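Local atomic coordinates of putative alpha-galactosidase (Bacteroides fragilis, PDB entry 4NZJ), a protein that probably releases terminal, non-reducing alpha-D-galactose residues from alpha-galactosides by hydrolysis, as a glycoside hydrolase family 27 enzyme built around a TIM-barrel catalytic domain. Residues Y219-A224 with R228-E233; Y251-W256 with K263-V268. All coordinates share one frame; numbering follows the deposited sequence. Where two conformers were deposited one is given.

Contact 1 (Y219-A224 with R228-E233); sequences YDYCNA and RVEAME
Leaving the barrel strand at Asp220, the chain bends through a type II turn from Tyr221 to Ala224 and then enters the helix begun by 228-233, whose Ala231 receives the phenol of Tyr221. Tyr221 OH lies 3.1 Å from Ala231 CA, a tight approach, and CZ of the same ring is 3.4 Å from Ala231 CB, so the methyl group meets the oxygen-bearing end of the ring obliquely. Tyr221 CG stands anti to the backbone N (chi1 -156°), which carries the ring from the strand end to the helix. Ala224 CB covers part of one ring face, 3.2 Å above its plane near the rim; the turn thus folds back on its own first residue. The hydroxyl hydrogen-bonds to Pro225 O, in the short link between the segments, and this fixes the end of the ring. At the other end of the residue, Tyr221 N donates to Asp220 OD1 (2.9 Å) from the anti side, tilted 24° from the carboxylate plane. Here the first half of a beta-alpha-beta unit turns from strand 216-220 into helix 228-243; the Cys222-Cys192 disulfide ties the turn to a neighbouring loop, and Tyr219 pairs through its backbone with strand 250-254.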
ATOM      1  N   TYR A 219      -5.355  -4.551  13.142  1.00 16.32           N
ATOM      2  CA  TYR A 219      -5.522  -5.001  14.518  1.00 16.98           C
ATOM      3  C   TYR A 219      -4.705  -4.114  15.452  1.00 17.02           C
ATOM      4  O   TYR A 219      -3.481  -4.213  15.528  1.00 17.44           O
ATOM      5  CB  TYR A 219      -5.130  -6.472  14.629  1.00 17.84           C
ATOM      6  CG  TYR A 219      -5.764  -7.241  15.775  1.00 17.47           C
ATOM      7  CD1 TYR A 219      -7.126  -7.119  16.063  1.00 18.47           C
ATOM      8  CD2 TYR A 219      -5.013  -8.133  16.544  1.00 17.51           C
ATOM      9  CE1 TYR A 219      -7.707  -7.837  17.092  1.00 19.08           C
ATOM     10  CE2 TYR A 219      -5.592  -8.862  17.574  1.00 18.70           C
ATOM     11  CZ  TYR A 219      -6.942  -8.711  17.844  1.00 18.57           C
ATOM     12  OH  TYR A 219      -7.528  -9.435  18.862  1.00 19.71           O
ATOM     13  N   ASP A 220      -5.417  -3.236  16.144  1.00 17.33           N
ATOM     14  CA  ASP A 220      -4.841  -2.177  16.963  1.00 17.95           C
ATOM     15  C   ASP A 220      -4.541  -2.695  18.368  1.00 18.77           C
ATOM     16  O   ASP A 220      -5.033  -3.755  18.766  1.00 18.79           O
ATOM     17  CB  ASP A 220      -5.859  -1.031  17.031  1.00 19.48           C
ATOM     18  CG  ASP A 220      -5.225   0.333  17.153  1.00 26.24           C
ATOM     19  OD1 ASP A 220      -4.054   0.447  17.574  1.00 24.12           O
ATOM     20  OD2 ASP A 220      -5.934   1.309  16.813  1.00 29.74           O
ATOM     21  N   TYR A 221      -3.742  -1.941  19.118  1.00 18.70           N
ATOM     22  CA  TYR A 221      -3.262  -2.399  20.416  1.00 19.78           C
ATOM     23  C   TYR A 221      -3.662  -1.486  21.576  1.00 21.14           C
ATOM     24  O   TYR A 221      -3.071  -1.563  22.655  1.00 22.15           O
ATOM     25  CB  TYR A 221      -1.735  -2.616  20.385  1.00 19.64           C
ATOM     26  CG  TYR A 221      -1.291  -3.594  21.442  1.00 19.44           C
ATOM     27  CD1 TYR A 221      -1.719  -4.916  21.406  1.00 19.53           C
ATOM     28  CD2 TYR A 221      -0.478  -3.196  22.502  1.00 20.40           C
ATOM     29  CE1 TYR A 221      -1.347  -5.818  22.382  1.00 20.67           C
ATOM     30  CE2 TYR A 221      -0.104  -4.091  23.482  1.00 21.39           C
ATOM     31  CZ  TYR A 221      -0.543  -5.399  23.421  1.00 21.32           C
ATOM     32  OH  TYR A 221      -0.194  -6.291  24.400  1.00 22.89           O
ATOM     33  N   CYS A 222      -4.677  -0.642  21.390  1.00 21.28           N
ATOM     34  CA  CYS A 222      -5.168   0.184  22.496  0.50 21.99           C
ATOM     35  C   CYS A 222      -5.724  -0.666  23.631  1.00 22.68           C
ATOM     36  O   CYS A 222      -6.315  -1.726  23.398  1.00 22.11           O
ATOM     37  CB  CYS A 222      -6.242   1.168  22.032  0.50 22.72           C
ATOM     38  SG  CYS A 222      -5.575   2.575  21.122  0.50 24.01           S
ATOM     39  N   ASN A 223      -5.521  -0.196  24.858  1.00 22.31           N
ATOM     40  CA  ASN A 223      -6.078  -0.830  26.056  1.00 23.61           C
ATOM     41  C   ASN A 223      -5.531  -2.215  26.372  1.00 24.17           C
ATOM     42  O   ASN A 223      -6.103  -2.932  27.194  1.00 27.08           O
ATOM     43  CB  ASN A 223      -7.609  -0.878  25.969  1.00 25.18           C
ATOM     44  CG  ASN A 223      -8.214   0.495  25.785  1.00 26.77           C
ATOM     45  OD1 ASN A 223      -7.918   1.410  26.548  1.00 27.49           O
ATOM     46  ND2 ASN A 223      -9.051   0.653  24.763  1.00 27.39           N
ATOM     47  N   ALA A 224      -4.418  -2.580  25.739  1.00 23.00           N
ATOM     48  CA  ALA A 224      -3.756  -3.856  25.993  1.00 24.09           C
ATOM     49  C   ALA A 224      -2.480  -3.622  26.798  1.00 24.65           C
ATOM     50  O   ALA A 224      -1.937  -2.516  26.788  1.00 24.17           O
ATOM     51  CB  ALA A 224      -3.440  -4.551  24.685  1.00 23.25           C
ATOM     52  N   ARG A 228       5.653  -7.051  26.192  1.00 23.72           N
ATOM     53  CA  ARG A 228       5.951  -7.492  24.836  1.00 22.32           C
ATOM     54  C   ARG A 228       5.548  -8.941  24.575  1.00 23.18           C
ATOM     55  O   ARG A 228       5.020  -9.237  23.507  1.00 22.78           O
ATOM     56  CB  ARG A 228       7.430  -7.298  24.516  1.00 23.22           C
ATOM     57  CG  ARG A 228       7.837  -7.807  23.146  1.00 22.50           C
ATOM     58  CD  ARG A 228       9.124  -7.153  22.699  1.00 24.48           C
ATOM     59  NE  ARG A 228       9.775  -7.875  21.614  1.00 24.57           N
ATOM     60  CZ  ARG A 228      10.892  -7.469  21.018  1.00 25.73           C
ATOM     61  NH1 ARG A 228      11.475  -6.331  21.382  1.00 24.85           N
ATOM     62  NH2 ARG A 228      11.426  -8.201  20.050  1.00 26.92           N
ATOM     63  N   VAL A 229       5.800  -9.844  25.522  1.00 24.03           N
ATOM     64  CA  VAL A 229       5.413 -11.248  25.311  1.00 25.11           C
ATOM     65  C   VAL A 229       3.891 -11.340  25.181  1.00 24.62           C
ATOM     66  O   VAL A 229       3.382 -12.060  24.325  1.00 23.40           O
ATOM     67  CB  VAL A 229       5.909 -12.193  26.421  1.00 27.77           C
ATOM     68  CG1 VAL A 229       5.424 -13.620  26.173  1.00 29.16           C
ATOM     69  CG2 VAL A 229       7.427 -12.150  26.514  1.00 29.39           C
ATOM     70  N   GLU A 230       3.172 -10.583  26.007  1.00 24.10           N
ATOM     71  CA  GLU A 230       1.710 -10.540  25.926  1.00 24.59           C
ATOM     72  C   GLU A 230       1.248 -10.013  24.571  1.00 23.10           C
ATOM     73  O   GLU A 230       0.378 -10.608  23.944  1.00 23.28           O
ATOM     74  CB  GLU A 230       1.123  -9.686  27.053  1.00 26.40           C
ATOM     75  CG  GLU A 230      -0.401  -9.631  27.083  1.00 26.87           C
ATOM     76  CD  GLU A 230      -1.063 -10.971  27.372  1.00 29.09           C
ATOM     77  OE1 GLU A 230      -0.414 -11.868  27.965  1.00 31.22           O
ATOM     78  OE2 GLU A 230      -2.252 -11.124  27.015  1.00 28.86           O
ATOM     79  N   ALA A 231       1.825  -8.904  24.122  1.00 22.63           N
ATOM     80  CA  ALA A 231       1.476  -8.357  22.814  1.00 21.51           C
ATOM     81  C   ALA A 231       1.675  -9.405  21.729  1.00 21.63           C
ATOM     82  O   ALA A 231       0.781  -9.654  20.925  1.00 21.45           O
ATOM     83  CB  ALA A 231       2.300  -7.116  22.507  1.00 21.76           C
HETATM   84  N   MSE A 232       2.838 -10.044  21.738  1.00 21.75           N
HETATM   85  CA  MSE A 232       3.185 -11.033  20.721  0.50 22.45           C
HETATM   86  C   MSE A 232       2.180 -12.158  20.726  1.00 21.73           C
HETATM   87  O   MSE A 232       1.763 -12.627  19.666  1.00 22.29           O
HETATM   88  CB  MSE A 232       4.596 -11.573  20.963  0.50 24.48           C
HETATM   89  CG  MSE A 232       5.664 -10.578  20.527  0.50 25.48           C
HETATM   90 SE   MSE A 232       7.469 -11.254  20.934  0.38 28.41          SE
HETATM   91  CE  MSE A 232       7.240 -13.029  20.112  0.50 28.25           C
ATOM     92  N   GLU A 233       1.773 -12.584  21.924  1.00 22.13           N
ATOM     93  CA  GLU A 233       0.806 -13.682  22.064  0.60 23.08           C
ATOM     94  C   GLU A 233      -0.581 -13.294  21.559  1.00 22.26           C
ATOM     95  O   GLU A 233      -1.243 -14.093  20.885  1.00 21.18           O
ATOM     96  CB  GLU A 233       0.698 -14.153  23.521  0.60 25.22           C
ATOM     97  CG  GLU A 233       1.931 -14.859  24.070  0.60 28.20           C
ATOM     98  CD  GLU A 233       2.204 -16.218  23.443  0.60 30.88           C
ATOM     99  OE1 GLU A 233       1.366 -16.716  22.661  0.60 29.03           O
ATOM    100  OE2 GLU A 233       3.272 -16.794  23.748  0.60 32.78           O
TER

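Contact 2 (Y251-W256 with K263-V268)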
ATOM      1  N   TYR A 251      -3.158  -9.346   7.320  1.00 16.88           N
ATOM      2  CA  TYR A 251      -3.092  -9.061   8.740  1.00 16.12           C
ATOM      3  C   TYR A 251      -2.159  -7.873   8.969  1.00 16.15           C
ATOM      4  O   TYR A 251      -0.943  -7.986   8.811  1.00 17.34           O
ATOM      5  CB  TYR A 251      -2.596 -10.308   9.467  1.00 16.71           C
ATOM      6  CG  TYR A 251      -2.696 -10.312  10.974  1.00 17.35           C
ATOM      7  CD1 TYR A 251      -3.568  -9.465  11.664  1.00 17.18           C
ATOM      8  CD2 TYR A 251      -1.944 -11.220  11.712  1.00 17.95           C
ATOM      9  CE1 TYR A 251      -3.651  -9.511  13.051  1.00 17.43           C
ATOM     10  CE2 TYR A 251      -2.024 -11.273  13.088  1.00 17.51           C
ATOM     11  CZ  TYR A 251      -2.880 -10.420  13.752  1.00 17.14           C
ATOM     12  OH  TYR A 251      -2.956 -10.486  15.128  1.00 18.83           O
ATOM     13  N   SER A 252      -2.757  -6.736   9.310  1.00 16.77           N
ATOM     14  CA  SER A 252      -2.045  -5.483   9.541  1.00 16.08           C
ATOM     15  C   SER A 252      -1.902  -5.261  11.046  1.00 17.29           C
ATOM     16  O   SER A 252      -2.889  -5.089  11.760  1.00 18.34           O
ATOM     17  CB  SER A 252      -2.809  -4.332   8.869  1.00 16.54           C
ATOM     18  OG  SER A 252      -2.367  -3.057   9.297  1.00 19.35           O
ATOM     19  N   VAL A 253      -0.662  -5.293  11.522  1.00 16.88           N
ATOM     20  CA  VAL A 253      -0.350  -5.161  12.940  1.00 17.97           C
ATOM     21  C   VAL A 253      -0.144  -3.687  13.275  1.00 17.43           C
ATOM     22  O   VAL A 253       0.611  -2.989  12.599  1.00 18.38           O
ATOM     23  CB  VAL A 253       0.899  -6.004  13.276  1.00 18.33           C
ATOM     24  CG1 VAL A 253       1.424  -5.714  14.680  1.00 19.29           C
ATOM     25  CG2 VAL A 253       0.570  -7.478  13.115  1.00 19.85           C
ATOM     26  N   CYS A 254      -0.835  -3.207  14.308  1.00 17.28           N
ATOM     27  CA  CYS A 254      -0.751  -1.809  14.696  0.90 18.24           C
ATOM     28  C   CYS A 254      -0.546  -1.664  16.202  1.00 18.19           C
ATOM     29  O   CYS A 254      -1.510  -1.558  16.968  1.00 18.92           O
ATOM     30  CB  CYS A 254      -2.012  -1.071  14.239  0.90 20.53           C
ATOM     31  SG  CYS A 254      -2.021   0.683  14.629  0.90 26.05           S
ATOM     32  N   GLU A 255       0.719  -1.683  16.623  1.00 17.66           N
ATOM     33  CA  GLU A 255       1.073  -1.420  18.021  1.00 17.22           C
ATOM     34  C   GLU A 255       2.122  -0.293  18.115  1.00 17.04           C
ATOM     35  O   GLU A 255       2.848  -0.173  19.107  1.00 17.86           O
ATOM     36  CB  GLU A 255       1.468  -2.717  18.765  1.00 18.87           C
ATOM     37  CG  GLU A 255       2.641  -3.514  18.200  1.00 19.52           C
ATOM     38  CD  GLU A 255       3.960  -2.790  18.320  1.00 19.19           C
ATOM     39  OE1 GLU A 255       4.551  -2.786  19.426  1.00 20.94           O
ATOM     40  OE2 GLU A 255       4.404  -2.206  17.309  1.00 18.68           O
ATOM     41  N   TRP A 256       2.167   0.524  17.061  1.00 17.39           N
ATOM     42  CA  TRP A 256       2.881   1.812  17.015  1.00 17.79           C
ATOM     43  C   TRP A 256       4.399   1.708  17.130  1.00 18.01           C
ATOM     44  O   TRP A 256       5.063   2.693  17.449  1.00 19.07           O
ATOM     45  CB  TRP A 256       2.337   2.789  18.057  1.00 20.77           C
ATOM     46  CG  TRP A 256       0.878   2.669  18.224  1.00 23.90           C
ATOM     47  CD1 TRP A 256      -0.085   3.006  17.321  1.00 25.53           C
ATOM     48  CD2 TRP A 256       0.202   2.140  19.363  1.00 24.59           C
ATOM     49  NE1 TRP A 256      -1.333   2.722  17.838  1.00 26.42           N
ATOM     50  CE2 TRP A 256      -1.180   2.193  19.092  1.00 26.66           C
ATOM     51  CE3 TRP A 256       0.631   1.637  20.598  1.00 26.27           C
ATOM     52  CZ2 TRP A 256      -2.138   1.758  20.010  1.00 26.93           C
ATOM     53  CZ3 TRP A 256      -0.320   1.206  21.507  1.00 27.90           C
ATOM     54  CH2 TRP A 256      -1.689   1.270  21.207  1.00 28.63           C
ATOM     55  N   LYS A 263      10.768  -7.260  14.414  1.00 20.47           N
ATOM     56  CA  LYS A 263      11.441  -8.492  14.836  1.00 21.31           C
ATOM     57  C   LYS A 263      10.517  -9.694  15.050  1.00 20.64           C
ATOM     58  O   LYS A 263      10.999 -10.815  15.169  1.00 24.12           O
ATOM     59  CB  LYS A 263      12.248  -8.235  16.112  1.00 22.89           C
ATOM     60  CG  LYS A 263      13.313  -7.179  15.901  1.00 24.23           C
ATOM     61  CD  LYS A 263      14.284  -7.057  17.054  1.00 29.28           C
ATOM     62  CE  LYS A 263      15.463  -6.193  16.635  1.00 30.30           C
ATOM     63  NZ  LYS A 263      16.328  -5.810  17.782  1.00 32.97           N
ATOM     64  N   TRP A 264       9.204  -9.476  15.105  1.00 19.52           N
ATOM     65  CA  TRP A 264       8.275 -10.578  15.398  1.00 20.03           C
ATOM     66  C   TRP A 264       6.937 -10.603  14.646  1.00 19.24           C
ATOM     67  O   TRP A 264       6.260 -11.633  14.654  1.00 20.34           O
ATOM     68  CB  TRP A 264       7.988 -10.629  16.903  1.00 20.87           C
ATOM     69  CG  TRP A 264       7.453  -9.351  17.500  1.00 20.34           C
ATOM     70  CD1 TRP A 264       8.171  -8.413  18.195  1.00 21.18           C
ATOM     71  CD2 TRP A 264       6.092  -8.889  17.491  1.00 20.77           C
ATOM     72  NE1 TRP A 264       7.343  -7.398  18.604  1.00 21.50           N
ATOM     73  CE2 TRP A 264       6.064  -7.666  18.196  1.00 20.66           C
ATOM     74  CE3 TRP A 264       4.894  -9.395  16.966  1.00 21.36           C
ATOM     75  CZ2 TRP A 264       4.888  -6.930  18.371  1.00 20.07           C
ATOM     76  CZ3 TRP A 264       3.725  -8.664  17.148  1.00 20.77           C
ATOM     77  CH2 TRP A 264       3.735  -7.441  17.842  1.00 20.75           C
ATOM     78  N   ALA A 265       6.524  -9.503  14.028  1.00 18.69           N
ATOM     79  CA  ALA A 265       5.165  -9.434  13.472  1.00 18.42           C
ATOM     80  C   ALA A 265       4.971 -10.437  12.342  1.00 18.79           C
ATOM     81  O   ALA A 265       3.941 -11.105  12.274  1.00 19.26           O
ATOM     82  CB  ALA A 265       4.827  -8.023  13.005  1.00 18.32           C
ATOM     83  N   LYS A 266       5.960 -10.558  11.464  1.00 18.65           N
ATOM     84  CA  LYS A 266       5.835 -11.499  10.350  1.00 19.71           C
ATOM     85  C   LYS A 266       5.747 -12.929  10.873  1.00 20.68           C
ATOM     86  O   LYS A 266       4.975 -13.756  10.373  1.00 21.12           O
ATOM     87  CB  LYS A 266       6.998 -11.367   9.373  1.00 20.22           C
ATOM     88  CG  LYS A 266       6.724 -12.082   8.058  1.00 21.39           C
ATOM     89  CD  LYS A 266       7.897 -12.010   7.099  1.00 23.72           C
ATOM     90  CE  LYS A 266       7.534 -12.669   5.777  1.00 26.71           C
ATOM     91  NZ  LYS A 266       8.664 -12.626   4.813  1.00 30.24           N
ATOM     92  N   GLN A 267       6.534 -13.201  11.907  1.00 20.51           N
ATOM     93  CA  GLN A 267       6.616 -14.521  12.510  1.00 22.71           C
ATOM     94  C   GLN A 267       5.295 -14.983  13.152  1.00 23.50           C
ATOM     95  O   GLN A 267       5.012 -16.182  13.176  1.00 25.81           O
ATOM     96  CB  GLN A 267       7.774 -14.533  13.521  1.00 24.61           C
ATOM     97  CG  GLN A 267       9.158 -14.399  12.879  1.00 27.44           C
ATOM     98  CD  GLN A 267       9.635 -12.961  12.591  1.00 28.31           C
ATOM     99  OE1 GLN A 267       8.862 -11.994  12.554  1.00 25.17           O
ATOM    100  NE2 GLN A 267      10.941 -12.828  12.374  1.00 30.96           N
ATOM    101  N   VAL A 268       4.485 -14.043  13.645  1.00 22.38           N
ATOM    102  CA  VAL A 268       3.184 -14.377  14.243  1.00 23.02           C
ATOM    103  C   VAL A 268       2.021 -14.270  13.250  1.00 23.49           C
ATOM    104  O   VAL A 268       0.864 -14.450  13.631  1.00 24.09           O
ATOM    105  CB  VAL A 268       2.877 -13.528  15.501  1.00 22.79           C
ATOM    106  CG1 VAL A 268       3.990 -13.677  16.529  1.00 24.06           C
ATOM    107  CG2 VAL A 268       2.651 -12.059  15.160  1.00 21.81           C
TER
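Trp264 brings the six-membered part of its indole over Glu255 and Val253, meeting both obliquely: CH2 comes within 4.1 Å of Glu255 CG and 4.3 Å of Val253 CG1. Strand 250-254 belongs to the parallel barrel of the TIM fold, and 263-268 is part of the loop that leads from it to strand 272-274, so this is apolar packing of a connecting segment over its own preceding strand. The side chains of Glu255 and Trp264 run at a slant to each other, the carboxylate plane turned 84° from the indole. Glu255 has CG between its backbone N and carbonyl carbon (chi1 59°) and bends again at chi2, which brings its CG methylene to the indole while OE1 forms a salt bridge with Arg259. The backbone O of Arg259 also accepts the Trp264 NE1 hydrogen, so one residue of the intervening loop holds both polar ends. Further along, Val253 CG2 rests 4.3 Å from Ala265 CB, where the two backbones come closest, with CA atoms of Val253 and Ala265 7.0 Å apart. Val268 CG2 lies at the indole edge, in the ring plane. Tyr251, whose OH hydrogen-bonds to Tyr235 O in helix 228-243, closes the row: its CE2 edge faces Val268 O, 4.3 Å away and near the plane of the phenol.

How the contacts relate
The two contacts belong to successive parts of the beta/alpha barrel. From the N-terminal side, strand 216-220 comes first; contact 1 closes the brief loop after it by setting Tyr221 against the start of helix 228-243. That helix returns the chain to strand 250-254, and contact 2 then closes the next loop by bringing 263-268 back over this strand. The loops lie in series, neither enclosing nor crossing the other. Their strands are parallel neighbours in the barrel, probably hydrogen-bonded from Tyr219 N to Ser252 O. Met232, on the helix of contact 1, also touches Trp264 of contact 2.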